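Local coordinates for uncharacterized protein (Pyrococcus furiosus, PDB 4XLZ), which probably removes an acetyl group from N,N'-diacetylchitobiose, as a metal-dependent deacetylase of carbohydrate esterase family 14, at residues 8-12 against 263-267. Sequence-based numbering, arbitrary orientation.
Sequences FEEAF and FADLI. With CD (cadmium ion), chain I.
F12 turns the edge of its ring to the face of F263 in an offset edge-to-face pair, centroids 5.6 Å apart and planes at 88°, with F12 CD1 3.6 Å from F263 CD2. One helical turn earlier, F8 also packs its ring against F263: the rings lie obliquely, centroids 5.3 Å apart and planes at 51°, with F8 CE1 3.6 Å from F263 CD1. Residues 8-12 are regular α-helix, F12 N donating to F8 O at 2.7 Å, and the i, i+4 spacing sets F8 and F12 on one side of the helix, both with chi1 t. The result is a three-ring aromatic cluster, joining the first helix of the chain (8-19) to its extreme C-terminus across a CA-CA distance of 8.8 Å between F12 and F263. Residues 264-266 form a 3-10 turn, with L266 N bonded to F263 O at 3.0 Å. This brings L266 back to the helix, L266 CB 3.6 Å from F12 CZ and L266 CD1 3.7 Å from F8 CE2 at the ring edge. I267 CG2 lies 3.8 Å from F12 CZ, while the terminal carboxylate forms a salt bridge with R251. A second subunit presses F237 edge-to-face on F8. D265 OD1 and D265 OD2 lie 2.1 and 2.6 Å from CD, a cadmium ion also bound by three waters and by H193 of the second subunit.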
loop_
_atom_site.group_PDB
_atom_site.type_symbol
_atom_site.label_atom_id
_atom_site.label_comp_id
_atom_site.label_asym_id
_atom_site.label_seq_id
_atom_site.Cartn_x
_atom_site.Cartn_y
_atom_site.Cartn_z
ATOM N N PHE A 8 13.069 35.219 -26.809
ATOM C CA PHE A 8 12.172 34.236 -26.190
ATOM C C PHE A 8 10.795 34.845 -26.163
ATOM O O PHE A 8 9.781 34.171 -26.366
ATOM C CB PHE A 8 12.678 33.993 -24.696
ATOM C CG PHE A 8 11.592 33.357 -23.856
ATOM C CD1 PHE A 8 11.212 32.045 -24.132
ATOM C CD2 PHE A 8 10.897 34.094 -22.893
ATOM C CE1 PHE A 8 10.110 31.502 -23.401
ATOM C CE2 PHE A 8 9.801 33.581 -22.167
ATOM C CZ PHE A 8 9.438 32.249 -22.426
ATOM N N GLU A 9 10.689 36.161 -25.848
ATOM C CA GLU A 9 9.356 36.750 -25.753
ATOM C C GLU A 9 8.575 36.556 -27.078
ATOM O O GLU A 9 7.394 36.178 -27.133
ATOM C CB GLU A 9 9.462 38.258 -25.391
ATOM C CG GLU A 9 8.101 38.913 -25.459
ATOM C CD GLU A 9 8.166 40.368 -24.892
ATOM O OE1 GLU A 9 9.258 40.766 -24.438
ATOM O OE2 GLU A 9 7.160 41.094 -24.944
ATOM N N GLU A 10 9.278 36.789 -28.199
ATOM C CA GLU A 10 8.662 36.525 -29.496
ATOM C C GLU A 10 8.201 35.072 -29.710
ATOM O O GLU A 10 7.124 34.813 -30.175
ATOM C CB GLU A 10 9.710 36.958 -30.598
ATOM C CG GLU A 10 9.102 36.916 -31.933
ATOM C CD GLU A 10 10.065 37.339 -33.087
ATOM O OE1 GLU A 10 11.277 37.587 -32.878
ATOM O OE2 GLU A 10 9.517 37.388 -34.215
ATOM N N ALA A 11 9.099 34.120 -29.391
ATOM C CA ALA A 11 8.758 32.745 -29.487
ATOM C C ALA A 11 7.562 32.334 -28.592
ATOM O O ALA A 11 6.688 31.606 -29.029
ATOM C CB ALA A 11 9.991 31.902 -29.145
ATOM N N PHE A 12 7.622 32.768 -27.331
ATOM C CA PHE A 12 6.555 32.511 -26.430
ATOM C C PHE A 12 5.193 33.002 -26.912
ATOM O O PHE A 12 4.193 32.278 -26.911
ATOM C CB PHE A 12 6.934 33.187 -25.059
ATOM C CG PHE A 12 5.816 33.092 -24.027
ATOM C CD1 PHE A 12 5.737 31.939 -23.189
ATOM C CD2 PHE A 12 4.914 34.131 -23.879
ATOM C CE1 PHE A 12 4.727 31.881 -22.180
ATOM C CE2 PHE A 12 3.910 34.085 -22.909
ATOM C CZ PHE A 12 3.830 32.998 -22.034
ATOM N N PHE A 263 8.135 27.872 -18.412
ATOM C CA PHE A 263 7.568 29.259 -18.329
ATOM C C PHE A 263 6.058 29.227 -18.215
ATOM O O PHE A 263 5.317 30.130 -18.586
ATOM C CB PHE A 263 7.996 30.030 -19.663
ATOM C CG PHE A 263 7.937 29.164 -20.898
ATOM C CD1 PHE A 263 9.089 28.645 -21.503
ATOM C CD2 PHE A 263 6.696 28.865 -21.533
ATOM C CE1 PHE A 263 8.959 27.879 -22.692
ATOM C CE2 PHE A 263 6.583 28.026 -22.665
ATOM C CZ PHE A 263 7.773 27.564 -23.241
ATOM N N ALA A 264 5.537 28.110 -17.617
ATOM C CA ALA A 264 4.134 28.013 -17.426
ATOM C C ALA A 264 3.561 29.066 -16.472
ATOM O O ALA A 264 2.360 29.423 -16.673
ATOM C CB ALA A 264 3.771 26.564 -16.883
ATOM N N ASP A 265 4.352 29.603 -15.567
ATOM C CA ASP A 265 3.837 30.705 -14.726
ATOM C C ASP A 265 3.775 32.068 -15.396
ATOM O O ASP A 265 3.387 33.053 -14.745
ATOM C CB ASP A 265 4.678 30.727 -13.481
ATOM C CG ASP A 265 6.072 31.382 -13.711
ATOM O OD1 ASP A 265 6.626 31.525 -14.827
ATOM O OD2 ASP A 265 6.709 31.622 -12.627
ATOM N N LEU A 266 4.111 32.147 -16.693
ATOM C CA LEU A 266 3.984 33.432 -17.468
ATOM C C LEU A 266 2.628 33.645 -18.010
ATOM O O LEU A 266 2.361 34.734 -18.595
ATOM C CB LEU A 266 5.032 33.449 -18.634
ATOM C CG LEU A 266 6.480 33.431 -18.097
ATOM C CD1 LEU A 266 7.424 33.608 -19.372
ATOM C CD2 LEU A 266 6.690 34.628 -17.094
ATOM N N ILE A 267 1.692 32.695 -17.838
ATOM C CA ILE A 267 0.255 32.956 -18.081
ATOM C C ILE A 267 -0.547 32.865 -16.783
ATOM O O ILE A 267 -1.729 33.237 -16.741
ATOM C CB ILE A 267 -0.302 32.057 -19.185
ATOM C CG1 ILE A 267 -0.166 30.580 -18.785
ATOM C CG2 ILE A 267 0.451 32.358 -20.526
ATOM C CD1 ILE A 267 -0.961 29.665 -19.804
ATOM O OXT ILE A 267 -0.040 32.453 -15.731
HETATM CD CD CD I . 8.508 32.429 -14.335
HETATM O O HOH W 1 8.763 32.371 -12.068
HETATM O O HOH W 2 8.327 34.651 -13.850
HETATM O O HOH W 3 9.536 32.317 -16.546
#